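Local coordinates for terminase large subunit (Thermus phage G20c, PDB 5M1P), which acts as the ATP-driven motor that translocates viral DNA into empty capsids and as the endonuclease that cuts the genome to begin and end packaging, at residues A[54-57]-A[58-61]; A[79-82]-A[83-87]; A[120-123]-A[124-128]; A[159-162]-A[163-167]. All coordinates share one frame; numbering follows the deposited sequence.

Contact 1: A[54-57]-A[58-61]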
ATOM      1  N   VAL A  54      -5.677   0.050   4.451  1.00  7.93           N
ATOM      2  CA  VAL A  54      -6.041   0.584   5.754  1.00  8.28           C
ATOM      3  C   VAL A  54      -5.351  -0.237   6.838  1.00  8.22           C
ATOM      4  O   VAL A  54      -5.641  -1.430   6.991  1.00  8.19           O
ATOM      5  CB  VAL A  54      -7.568   0.549   5.967  1.00  8.52           C
ATOM      6  CG1 VAL A  54      -7.921   1.223   7.280  1.00  8.59           C
ATOM      7  CG2 VAL A  54      -8.317   1.227   4.825  1.00  8.54           C
ATOM      8  N   LEU A  55      -4.455   0.411   7.584  1.00  8.04           N
ATOM      9  CA  LEU A  55      -3.663  -0.200   8.647  1.00  8.33           C
ATOM     10  C   LEU A  55      -4.115   0.280  10.010  1.00  8.33           C
ATOM     11  O   LEU A  55      -4.182   1.470  10.267  1.00  8.54           O
ATOM     12  CB  LEU A  55      -2.194   0.147   8.452  1.00  8.62           C
ATOM     13  CG  LEU A  55      -1.209  -0.349   9.506  1.00  8.77           C
ATOM     14  CD1 LEU A  55      -1.270  -1.862   9.652  1.00  8.98           C
ATOM     15  CD2 LEU A  55       0.189   0.088   9.126  1.00  8.96           C
ATOM     16  N   ASP A  56      -4.447  -0.668  10.869  1.00  8.57           N
ATOM     17  CA  ASP A  56      -4.718  -0.386  12.272  1.00  9.01           C
ATOM     18  C   ASP A  56      -3.359  -0.208  12.960  1.00  9.22           C
ATOM     19  O   ASP A  56      -2.584  -1.174  13.103  1.00  9.68           O
ATOM     20  CB  ASP A  56      -5.495  -1.563  12.863  1.00  9.17           C
ATOM     21  CG  ASP A  56      -5.864  -1.378  14.319  1.00 10.00           C
ATOM     22  OD1 ASP A  56      -5.108  -0.735  15.082  1.00 10.88           O
ATOM     23  OD2 ASP A  56      -6.899  -1.949  14.722  1.00 10.99           O
ATOM     24  N   LEU A  57      -3.049   1.025  13.353  1.00  9.94           N
ATOM     25  CA  LEU A  57      -1.743   1.334  13.932  1.00 10.74           C
ATOM     26  C   LEU A  57      -1.589   0.852  15.378  1.00 11.59           C
ATOM     27  O   LEU A  57      -0.474   0.834  15.901  1.00 12.69           O
ATOM     28  CB  LEU A  57      -1.457   2.832  13.827  1.00 11.14           C
ATOM     29  CG  LEU A  57      -1.231   3.369  12.414  1.00 11.58           C
ATOM     30  CD1 LEU A  57      -1.249   4.887  12.405  1.00 11.80           C
ATOM     31  CD2 LEU A  57       0.062   2.858  11.821  1.00 11.73           C
ATOM     32  N   ASP A  58      -2.693   0.467  16.016  1.00 12.03           N
ATOM     33  CA  ASP A  58      -2.642  -0.136  17.341  1.00 13.03           C
ATOM     34  C   ASP A  58      -2.293  -1.627  17.289  1.00 13.45           C
ATOM     35  O   ASP A  58      -1.680  -2.136  18.214  1.00 14.70           O
ATOM     36  CB  ASP A  58      -3.974   0.070  18.078  1.00 14.15           C
ATOM     37  CG  ASP A  58      -4.304   1.544  18.317  1.00 15.49           C
ATOM     38  OD1 ASP A  58      -4.633   1.892  19.468  1.00 17.95           O
ATOM     39  OD2 ASP A  58      -4.243   2.360  17.369  1.00 17.28           O
ATOM     40  N   THR A  59      -2.693  -2.331  16.233  1.00 12.93           N
ATOM     41  CA  THR A  59      -2.450  -3.781  16.131  1.00 12.01           C
ATOM     42  C   THR A  59      -1.435  -4.183  15.062  1.00 11.56           C
ATOM     43  O   THR A  59      -0.934  -5.308  15.090  1.00 11.71           O
ATOM     44  CB  THR A  59      -3.746  -4.534  15.823  1.00 11.95           C
ATOM     45  OG1 THR A  59      -4.178  -4.209  14.496  1.00 11.82           O
ATOM     46  CG2 THR A  59      -4.831  -4.206  16.851  1.00 12.08           C
ATOM     47  N   GLY A  60      -1.155  -3.291  14.109  1.00 11.12           N
ATOM     48  CA  GLY A  60      -0.262  -3.620  13.000  1.00 11.49           C
ATOM     49  C   GLY A  60      -0.910  -4.489  11.937  1.00 11.19           C
ATOM     50  O   GLY A  60      -0.200  -5.047  11.098  1.00 12.28           O
ATOM     51  N   ALA A  61      -2.243  -4.602  11.946  1.00 10.56           N
ATOM     52  CA  ALA A  61      -2.971  -5.413  10.977  1.00 10.56           C
ATOM     53  C   ALA A  61      -3.707  -4.566   9.956  1.00  9.94           C
ATOM     54  O   ALA A  61      -4.298  -3.542  10.287  1.00  9.77           O
ATOM     55  CB  ALA A  61      -3.946  -6.335  11.687  1.00 10.76           C
TER
HETATM   56  O   HOH W   1      -6.470  -5.114  13.942  1.00 23.86           O
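The chain reverses tightly between D56 and A61, with D56 N bonding to A61 O at 2.9 Å while D56 O accepts from G60 N at 2.7 Å. The loop between is folded round the carboxylate of D56. Its CG stands anti to the backbone N (chi1 -179°), which swings the acid forward over the following residues. OD1 takes D58 N at 2.9 Å, nearly along the C-O axis, closing an Asx turn, and it also takes T59 N at 3.1 Å, this time from above the carboxylate plane. The side chains of D56 and T59 cross at about a right angle, with T59 OG1 3.3 Å from D56 CG. T59 OG1 in turn accepts from A61 N, an ST turn that carries the chain on towards strand 61-69. A water sits between the two side chains and donates to D56 OD2. On another side of the turn, L55 CD1 lies 3.5 Å from G60 C, and the same leucine packs on A185 and Y186 of helix 177-186. G60 has positive phi (77°), which lets the chain turn back into strand 61-69, and its carbonyl is met by the hydroxyl of Y186.

The acids of D56 and D58 come within 3.9 Å, OD1 to OD2. D58 OD2 accepts from I36 N and D56 OD2 bonds to H35 ND1, so the segment before strand 37-42 probably eases this repulsion. With two backbone donors on OD1 and H35 on OD2, the D56 carboxylate has its rotation fixed and probably stays ionised.

Contact 2: A[79-82]-A[83-87]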
ATOM      1  N   ARG A  79     -13.010   7.444  -3.280  1.00 11.24           N
ATOM      2  CA  ARG A  79     -12.935   6.140  -2.602  1.00 12.16           C
ATOM      3  C   ARG A  79     -12.009   6.245  -1.396  1.00 11.59           C
ATOM      4  O   ARG A  79     -12.292   5.693  -0.316  1.00 11.13           O
ATOM      5  CB  ARG A  79     -12.469   5.037  -3.562  1.00 13.55           C
ATOM      6  CG  ARG A  79     -13.422   4.740  -4.714  1.00 15.52           C
ATOM      7  CD  ARG A  79     -14.759   4.142  -4.323  1.00 18.03           C
ATOM      8  NE  ARG A  79     -15.555   3.803  -5.510  1.00 19.87           N
ATOM      9  CZ  ARG A  79     -16.888   3.682  -5.554  1.00 21.25           C
ATOM     10  NH1 ARG A  79     -17.474   3.365  -6.707  1.00 21.93           N
ATOM     11  NH2 ARG A  79     -17.651   3.891  -4.476  1.00 22.16           N
ATOM     12  N   LEU A  80     -10.924   6.984  -1.555  1.00 11.40           N
ATOM     13  CA  LEU A  80     -10.017   7.264  -0.452  1.00 11.59           C
ATOM     14  C   LEU A  80     -10.709   8.046   0.674  1.00 11.50           C
ATOM     15  O   LEU A  80     -10.546   7.729   1.854  1.00 11.06           O
ATOM     16  CB  LEU A  80      -8.831   8.044  -1.001  1.00 12.35           C
ATOM     17  CG  LEU A  80      -7.511   8.114  -0.278  1.00 13.05           C
ATOM     18  CD1 LEU A  80      -7.040   6.758   0.221  1.00 12.82           C
ATOM     19  CD2 LEU A  80      -6.514   8.683  -1.280  1.00 13.30           C
ATOM     20  N   LYS A  81     -11.493   9.057   0.297  1.00 11.03           N
ATOM     21  CA  LYS A  81     -12.297   9.820   1.261  1.00 11.26           C
ATOM     22  C   LYS A  81     -13.226   8.905   2.063  1.00 10.63           C
ATOM     23  O   LYS A  81     -13.314   8.995   3.302  1.00 10.19           O
ATOM     24  CB  LYS A  81     -13.126  10.881   0.541  1.00 12.27           C
ATOM     25  CG  LYS A  81     -13.969  11.763   1.441  1.00 13.53           C
ATOM     26  CD  LYS A  81     -14.615  12.865   0.616  1.00 14.91           C
ATOM     27  CE  LYS A  81     -15.278  13.885   1.518  1.00 16.24           C
ATOM     28  NZ  LYS A  81     -16.598  13.397   1.955  1.00 17.06           N
ATOM     29  N   ALA A  82     -13.934   8.041   1.355  1.00 10.65           N
ATOM     30  CA  ALA A  82     -14.865   7.130   2.010  1.00 10.23           C
ATOM     31  C   ALA A  82     -14.149   6.181   2.969  1.00  9.86           C
ATOM     32  O   ALA A  82     -14.594   6.006   4.097  1.00  9.99           O
ATOM     33  CB  ALA A  82     -15.696   6.364   0.995  1.00 10.40           C
ATOM     34  N   LEU A  83     -13.029   5.607   2.542  1.00  9.72           N
ATOM     35  CA  LEU A  83     -12.229   4.734   3.420  1.00 10.16           C
ATOM     36  C   LEU A  83     -11.737   5.459   4.649  1.00  9.85           C
ATOM     37  O   LEU A  83     -11.781   4.933   5.753  1.00  9.58           O
ATOM     38  CB  LEU A  83     -11.006   4.171   2.681  1.00 11.02           C
ATOM     39  CG  LEU A  83     -11.253   2.979   1.779  1.00 11.77           C
ATOM     40  CD1 LEU A  83     -10.041   2.728   0.898  1.00 12.18           C
ATOM     41  CD2 LEU A  83     -11.585   1.740   2.609  1.00 11.85           C
ATOM     42  N   SER A  84     -11.236   6.669   4.443  1.00  9.54           N
ATOM     43  CA  SER A  84     -10.768   7.483   5.547  1.00  9.73           C
ATOM     44  C   SER A  84     -11.899   7.719   6.549  1.00  9.38           C
ATOM     45  O   SER A  84     -11.724   7.508   7.748  1.00  9.21           O
ATOM     46  CB  SER A  84     -10.232   8.819   5.044  1.00  9.76           C
ATOM     47  OG  SER A  84      -9.916   9.673   6.119  1.00 10.32           O
ATOM     48  N   GLU A  85     -13.058   8.129   6.042  1.00  9.68           N
ATOM     49  CA  GLU A  85     -14.209   8.383   6.900  1.00 10.25           C
ATOM     50  C   GLU A  85     -14.686   7.111   7.607  1.00  9.85           C
ATOM     51  O   GLU A  85     -15.001   7.147   8.797  1.00  9.52           O
ATOM     52  CB  GLU A  85     -15.338   9.045   6.100  1.00 11.29           C
ATOM     53  CG  GLU A  85     -15.034  10.490   5.714  1.00 12.84           C
ATOM     54  CD  GLU A  85     -16.121  11.137   4.878  1.00 14.81           C
ATOM     55  OE1 GLU A  85     -15.889  12.271   4.406  1.00 18.06           O
ATOM     56  OE2 GLU A  85     -17.190  10.523   4.653  1.00 17.07           O
ATOM     57  N   ASP A  86     -14.697   5.982   6.892  1.00  9.32           N
ATOM     58  CA  ASP A  86     -15.118   4.714   7.480  1.00  9.71           C
ATOM     59  C   ASP A  86     -14.242   4.346   8.672  1.00  9.51           C
ATOM     60  O   ASP A  86     -14.733   3.785   9.638  1.00  9.93           O
ATOM     61  CB  ASP A  86     -15.034   3.568   6.467  1.00 10.16           C
ATOM     62  CG  ASP A  86     -16.092   3.635   5.351  1.00 10.82           C
ATOM     63  OD1 ASP A  86     -17.070   4.396   5.427  1.00 11.23           O
ATOM     64  OD2 ASP A  86     -15.934   2.880   4.376  1.00 12.21           O
ATOM     65  N   TYR A  87     -12.945   4.639   8.586  1.00  9.30           N
ATOM     66  CA  TYR A  87     -11.978   4.326   9.649  1.00  9.38           C
ATOM     67  C   TYR A  87     -11.576   5.537  10.505  1.00  9.55           C
ATOM     68  O   TYR A  87     -10.419   5.698  10.916  1.00  9.88           O
ATOM     69  CB  TYR A  87     -10.788   3.565   9.051  1.00  9.18           C
ATOM     70  CG  TYR A  87     -11.190   2.165   8.642  1.00  9.13           C
ATOM     71  CD1 TYR A  87     -11.697   1.889   7.368  1.00  9.24           C
ATOM     72  CD2 TYR A  87     -11.104   1.118   9.547  1.00  9.25           C
ATOM     73  CE1 TYR A  87     -12.086   0.602   7.012  1.00  9.25           C
ATOM     74  CE2 TYR A  87     -11.479  -0.158   9.189  1.00  9.10           C
ATOM     75  CZ  TYR A  87     -11.979  -0.417   7.927  1.00  9.21           C
ATOM     76  OH  TYR A  87     -12.368  -1.684   7.582  1.00  9.81           O
TER
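The last turns of helix 73-86, which packs against the central sheet of the RNase H-like fold, bring K81 and E85 together one helical turn apart. K81 NZ donates to E85 OE1 at 2.8 Å, approaching on the syn side of the carboxylate but 26° out of its plane. The lysine leaves the helix extended and bends only at its last torsion (chi4 -81°), which folds the ammonium over towards the acid. E85 runs straight beyond CG, and its CG rests 3.3 Å from K81 O.

Regular i to i+4 backbone bonds run beneath, from L83 N to R79 O through D86 N to A82 O. L83 turns its CB and CG along R79 O, with CG 3.6 Å away, while its end packs on F52 and V54 of the sheet; L80 reaches I39 and A41 nearby. At the helix end D86 folds back so that its CG lies 3.1 Å from A82 O, and its OD2 is held in a salt bridge by R25.

The D86 carboxylate probably meets some repulsion from A82 O, which the salt bridge to R25 would offset, whereas the K81-E85 bridge links successive turns on the outer side of the helix.

Contact 3: A[120-123]-A[124-128]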
ATOM      1  N   LYS A 120      10.000   9.083  -4.732  1.00 10.67           N
ATOM      2  CA  LYS A 120      10.624   9.914  -5.766  1.00 11.23           C
ATOM      3  C   LYS A 120      12.002   9.452  -6.191  1.00 11.70           C
ATOM      4  O   LYS A 120      12.630  10.075  -7.058  1.00 12.15           O
ATOM      5  CB  LYS A 120      10.686  11.370  -5.297  1.00 11.38           C
ATOM      6  CG  LYS A 120      11.550  11.633  -4.068  1.00 11.91           C
ATOM      7  CD  LYS A 120      11.346  13.050  -3.550  1.00 12.51           C
ATOM      8  CE  LYS A 120      12.087  14.070  -4.402  1.00 13.13           C
ATOM      9  NZ  LYS A 120      13.516  14.151  -3.999  1.00 13.67           N
ATOM     10  N   SER A 121      12.476   8.364  -5.594  1.00 12.19           N
ATOM     11  CA  SER A 121      13.762   7.778  -5.952  1.00 12.76           C
ATOM     12  C   SER A 121      13.835   6.344  -5.486  1.00 13.23           C
ATOM     13  O   SER A 121      13.046   5.903  -4.645  1.00 12.32           O
ATOM     14  CB  SER A 121      14.903   8.552  -5.300  1.00 12.96           C
ATOM     15  OG  SER A 121      14.893   8.365  -3.899  1.00 13.22           O
ATOM     16  N   SER A 122      14.828   5.634  -6.007  1.00 13.64           N
ATOM     17  CA  SER A 122      15.120   4.290  -5.546  1.00 14.55           C
ATOM     18  C   SER A 122      15.499   4.293  -4.063  1.00 14.51           C
ATOM     19  O   SER A 122      15.152   3.356  -3.347  1.00 14.05           O
ATOM     20  CB  SER A 122      16.226   3.671  -6.397  1.00 15.33           C
ATOM     21  OG  SER A 122      17.423   4.412  -6.284  1.00 16.75           O
ATOM     22  N   SER A 123      16.161   5.357  -3.594  1.00 14.99           N
ATOM     23  CA  SER A 123      16.522   5.493  -2.172  1.00 15.22           C
ATOM     24  C   SER A 123      15.301   5.534  -1.244  1.00 14.43           C
ATOM     25  O   SER A 123      15.265   4.858  -0.210  1.00 14.12           O
ATOM     26  CB  SER A 123      17.372   6.748  -1.942  1.00 16.47           C
ATOM     27  OG  SER A 123      17.777   6.841  -0.591  1.00 18.73           O
ATOM     28  N   VAL A 124      14.310   6.337  -1.612  1.00 13.41           N
ATOM     29  CA  VAL A 124      13.062   6.427  -0.836  1.00 13.02           C
ATOM     30  C   VAL A 124      12.337   5.083  -0.856  1.00 12.60           C
ATOM     31  O   VAL A 124      11.850   4.602   0.174  1.00 11.77           O
ATOM     32  CB  VAL A 124      12.142   7.536  -1.389  1.00 13.37           C
ATOM     33  CG1 VAL A 124      10.754   7.488  -0.751  1.00 13.72           C
ATOM     34  CG2 VAL A 124      12.780   8.898  -1.158  1.00 13.57           C
ATOM     35  N   LYS A 125      12.263   4.484  -2.037  1.00 12.50           N
ATOM     36  CA  LYS A 125      11.621   3.181  -2.193  1.00 12.77           C
ATOM     37  C   LYS A 125      12.294   2.140  -1.307  1.00 12.57           C
ATOM     38  O   LYS A 125      11.609   1.351  -0.655  1.00 11.77           O
ATOM     39  CB  LYS A 125      11.655   2.741  -3.656  1.00 13.53           C
ATOM     40  CG  LYS A 125      10.960   1.418  -3.942  1.00 14.65           C
ATOM     41  CD  LYS A 125      10.779   1.204  -5.432  1.00 15.21           C
ATOM     42  CE  LYS A 125       9.585   1.979  -5.965  1.00 16.27           C
ATOM     43  NZ  LYS A 125       9.441   1.847  -7.436  1.00 17.19           N
ATOM     44  N   GLU A 126      13.624   2.148  -1.268  1.00 13.11           N
ATOM     45  CA  GLU A 126      14.362   1.149  -0.488  1.00 14.35           C
ATOM     46  C   GLU A 126      14.130   1.300   1.009  1.00 14.00           C
ATOM     47  O   GLU A 126      14.026   0.302   1.714  1.00 12.84           O
ATOM     48  CB  GLU A 126      15.849   1.170  -0.856  1.00 16.06           C
ATOM     49  CG  GLU A 126      16.115   0.530  -2.211  1.00 18.32           C
ATOM     50  CD  GLU A 126      17.311   1.105  -2.958  1.00 20.29           C
ATOM     51  OE1 GLU A 126      18.262   1.620  -2.326  1.00 21.88           O
ATOM     52  OE2 GLU A 126      17.284   1.035  -4.202  1.00 22.74           O
ATOM     53  N   GLN A 127      13.985   2.535   1.477  1.00 13.73           N
ATOM     54  CA  GLN A 127      13.695   2.789   2.881  1.00 14.53           C
ATOM     55  C   GLN A 127      12.310   2.257   3.283  1.00 12.88           C
ATOM     56  O   GLN A 127      12.151   1.601   4.313  1.00 12.21           O
ATOM     57  CB  GLN A 127      13.783   4.287   3.148  1.00 16.52           C
ATOM     58  CG  GLN A 127      13.841   4.651   4.618  1.00 18.43           C
ATOM     59  CD  GLN A 127      14.409   6.034   4.843  1.00 20.25           C
ATOM     60  OE1 GLN A 127      15.209   6.244   5.756  1.00 22.72           O
ATOM     61  NE2 GLN A 127      14.017   6.984   3.999  1.00 21.03           N
ATOM     62  N   LEU A 128      11.318   2.538   2.440  1.00 11.67           N
ATOM     63  CA  LEU A 128       9.953   2.016   2.612  1.00 11.20           C
ATOM     64  C   LEU A 128       9.904   0.495   2.596  1.00 10.55           C
ATOM     65  O   LEU A 128       9.310  -0.142   3.481  1.00  9.83           O
ATOM     66  CB  LEU A 128       9.038   2.559   1.508  1.00 11.58           C
ATOM     67  CG  LEU A 128       8.649   4.028   1.623  1.00 12.10           C
ATOM     68  CD1 LEU A 128       7.991   4.510   0.344  1.00 12.35           C
ATOM     69  CD2 LEU A 128       7.724   4.237   2.817  1.00 12.53           C
TER
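S121 OG receives the amide of V124 at 3.1 Å in a nearly straight bond (167°), capping the start of helix 122-137. The hydroxyl sits between the backbone N and the carbonyl carbon of its own residue (chi1 69°), and this turns it in towards the amide of V124, three residues on. One methyl of V124, CG2, lies alongside the cap, 3.5 Å from S121 OG, and the same methyl touches the aliphatic CG of K120 at 4.2 Å, the two side chains crossing at a slant. The first regular helical bond follows directly, K125 N to S121 O, so that S121 uses both its hydroxyl and its carbonyl on the helix.

On another side E126 reaches back over S122. Its CD is only 3.1 Å from S122 O, a carbonyl already bonded to E126 N at 2.8 Å, and OE2 lies 3.6 Å from S122 CB. Carbonyl oxygens thus crowd the acid, which may favour its protonated form.

Further out, L128 packs on A183 and L184 and K125 on M180, seating the helix against helix 177-186, while K120 leans on W97. The side chain of K120 is about 7 Å from that of D95, a probable ligand of the second catalytic magnesium, and the side chain of K125 about 8 Å from that of D42, a ligand of the bound calcium. A serine N-cap with its hydroxyl on the third helical amide is a classic helix start, and here it opens a helix that begins close to the nuclease metal site.

Contact 4: A[159-162]-A[163-167]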
ATOM      1  N   TYR A 159      17.173  -6.300  -8.307  1.00 11.55           N
ATOM      2  CA  TYR A 159      17.973  -6.245  -9.530  1.00 12.63           C
ATOM      3  C   TYR A 159      19.060  -5.189  -9.341  1.00 13.11           C
ATOM      4  O   TYR A 159      19.118  -4.532  -8.307  1.00 14.19           O
ATOM      5  CB  TYR A 159      17.073  -5.921 -10.718  1.00 12.98           C
ATOM      6  CG  TYR A 159      16.007  -6.961 -10.913  1.00 13.25           C
ATOM      7  CD1 TYR A 159      16.287  -8.137 -11.592  1.00 13.82           C
ATOM      8  CD2 TYR A 159      14.729  -6.795 -10.383  1.00 13.28           C
ATOM      9  CE1 TYR A 159      15.325  -9.113 -11.761  1.00 13.50           C
ATOM     10  CE2 TYR A 159      13.759  -7.760 -10.544  1.00 13.33           C
ATOM     11  CZ  TYR A 159      14.061  -8.922 -11.229  1.00 13.59           C
ATOM     12  OH  TYR A 159      13.115  -9.899 -11.384  1.00 14.45           O
ATOM     13  N   ARG A 160      19.921  -5.037 -10.348  1.00 12.91           N
ATOM     14  CA  ARG A 160      20.957  -4.017 -10.350  1.00 13.36           C
ATOM     15  C   ARG A 160      20.908  -3.253 -11.653  1.00 13.52           C
ATOM     16  O   ARG A 160      20.712  -3.845 -12.707  1.00 13.65           O
ATOM     17  CB  ARG A 160      22.337  -4.657 -10.135  1.00 13.64           C
ATOM     18  CG  ARG A 160      22.573  -5.117  -8.695  1.00 13.94           C
ATOM     19  CD  ARG A 160      23.001  -3.977  -7.784  1.00 14.20           C
ATOM     20  NE  ARG A 160      22.800  -4.272  -6.361  1.00 14.10           N
ATOM     21  CZ  ARG A 160      23.167  -3.467  -5.366  1.00 14.37           C
ATOM     22  NH1 ARG A 160      22.942  -3.813  -4.095  1.00 14.86           N
ATOM     23  NH2 ARG A 160      23.758  -2.306  -5.622  1.00 14.31           N
ATOM     24  N   THR A 161      21.089  -1.939 -11.569  1.00 13.65           N
ATOM     25  CA  THR A 161      21.134  -1.083 -12.749  1.00 14.65           C
ATOM     26  C   THR A 161      22.489  -1.249 -13.440  1.00 15.67           C
ATOM     27  O   THR A 161      23.399  -1.907 -12.912  1.00 16.02           O
ATOM     28  CB  THR A 161      20.905   0.400 -12.401  1.00 15.45           C
ATOM     29  OG1 THR A 161      21.984   0.881 -11.590  1.00 16.39           O
ATOM     30  CG2 THR A 161      19.588   0.578 -11.670  1.00 15.47           C
ATOM     31  N   ALA A 162      22.629  -0.635 -14.610  1.00 16.38           N
ATOM     32  CA  ALA A 162      23.865  -0.724 -15.392  1.00 17.87           C
ATOM     33  C   ALA A 162      25.088  -0.257 -14.603  1.00 19.76           C
ATOM     34  O   ALA A 162      26.147  -0.883 -14.677  1.00 21.72           O
ATOM     35  CB  ALA A 162      23.730   0.082 -16.676  1.00 17.19           C
ATOM     36  N   SER A 163      24.929   0.828 -13.843  1.00 21.17           N
ATOM     37  CA  SER A 163      25.988   1.367 -12.980  1.00 22.30           C
ATOM     38  C   SER A 163      26.198   0.605 -11.657  1.00 22.88           C
ATOM     39  O   SER A 163      27.128   0.911 -10.912  1.00 24.24           O
ATOM     40  CB  SER A 163      25.702   2.839 -12.671  1.00 23.13           C
ATOM     41  OG  SER A 163      24.485   2.989 -11.957  1.00 24.62           O
ATOM     42  N   GLY A 164      25.331  -0.358 -11.353  1.00 22.94           N
ATOM     43  CA  GLY A 164      25.474  -1.205 -10.166  1.00 22.55           C
ATOM     44  C   GLY A 164      24.640  -0.784  -8.967  1.00 22.09           C
ATOM     45  O   GLY A 164      24.866  -1.284  -7.861  1.00 22.09           O
ATOM     46  N   ASN A 165      23.677   0.117  -9.170  1.00 21.75           N
ATOM     47  CA  ASN A 165      22.783   0.557  -8.094  1.00 21.18           C
ATOM     48  C   ASN A 165      21.639  -0.436  -7.910  1.00 19.00           C
ATOM     49  O   ASN A 165      21.184  -1.050  -8.865  1.00 17.66           O
ATOM     50  CB  ASN A 165      22.209   1.942  -8.384  1.00 23.11           C
ATOM     51  CG  ASN A 165      23.284   2.987  -8.605  1.00 24.83           C
ATOM     52  OD1 ASN A 165      23.314   3.654  -9.643  1.00 27.70           O
ATOM     53  ND2 ASN A 165      24.177   3.131  -7.632  1.00 25.64           N
ATOM     54  N   GLN A 166      21.178  -0.578  -6.670  1.00 17.62           N
ATOM     55  CA  GLN A 166      20.137  -1.547  -6.334  1.00 17.31           C
ATOM     56  C   GLN A 166      18.776  -1.046  -6.778  1.00 16.68           C
ATOM     57  O   GLN A 166      18.453   0.131  -6.600  1.00 17.53           O
ATOM     58  CB  GLN A 166      20.097  -1.791  -4.830  1.00 17.40           C
ATOM     59  CG  GLN A 166      19.303  -3.027  -4.416  1.00 17.43           C
ATOM     60  CD  GLN A 166      19.079  -3.074  -2.915  1.00 18.51           C
ATOM     61  OE1 GLN A 166      19.730  -3.835  -2.194  1.00 20.15           O
ATOM     62  NE2 GLN A 166      18.160  -2.249  -2.438  1.00 18.79           N
ATOM     63  N   VAL A 167      17.980  -1.953  -7.335  1.00 15.96           N
ATOM     64  CA  VAL A 167      16.606  -1.657  -7.730  1.00 16.12           C
ATOM     65  C   VAL A 167      15.711  -2.780  -7.195  1.00 14.09           C
ATOM     66  O   VAL A 167      16.128  -3.922  -7.113  1.00 13.71           O
ATOM     67  CB  VAL A 167      16.476  -1.384  -9.266  1.00 17.70           C
ATOM     68  CG1 VAL A 167      17.738  -1.762 -10.027  1.00 18.28           C
ATOM     69  CG2 VAL A 167      15.278  -2.066  -9.898  1.00 18.27           C
TER
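One face of the R160 guanidinium is covered by Q166 CB, which lies 3.5 Å from R160 CZ and almost over the centre of the group. The arginine bends at chi2 (-81°) to come across the neighbouring strand, and its plane stands 72° from that of the Q166 amide, so the two flat groups do not stack. G164 O meets R160 at the guanidinium edge instead, taking NH2 at 2.7 Å and nearly in plane. On the face of the hairpin away from R160, T161 CG2 and V167 CG1 press together at 3.4 Å; V167 is almost eclipsed about chi1, so the exact place of this methyl is doubtful. Y159 lies on the V167 face too, its ring in a cation-pi contact with R169.

Y159 and V167 exchange two backbone bonds, and T161 N reaches N165 O at 2.8 Å. The strands are joined by a type I turn from T161 to G164, whose last residue, G164, has left-handed backbone angles (phi 98°) and forms a G1 bulge. T161 OG1 accepts from N165 N at 3.1 Å, and S163 OG donates to N165 OD1 at 2.7 Å.

Side-chain hydroxyls thus brace the loop from within, while the arginine's bond to G164 O ties the strand to the bulge, so polar bonds, more than apolar burial, hold this projecting, solvent-facing hairpin.

How the contacts relate
Contacts 1 and 2 are the more buried pair and share one hydrophobic layer: V54 CG1 meets the ring of Y87 at CG, and V54 CG2 meets L83 CD2, joining the end of strand 49-56 to helix 73-86 and the residue just after it. Contacts 3 and 4 are surface contacts about 14 Å apart between centres, where helix 122-137 touches strand 166-170. There E126 OE2 lies 2.8 Å from Q166 O, a closeness that may raise the acid's affinity for a proton. Backbone amides bind side-chain oxygens in contacts 1, 3 and 4, at a turn, a helix start and a hairpin loop, whereas contact 2 adds a lysine-glutamate bridge to regular helical backbone bonds.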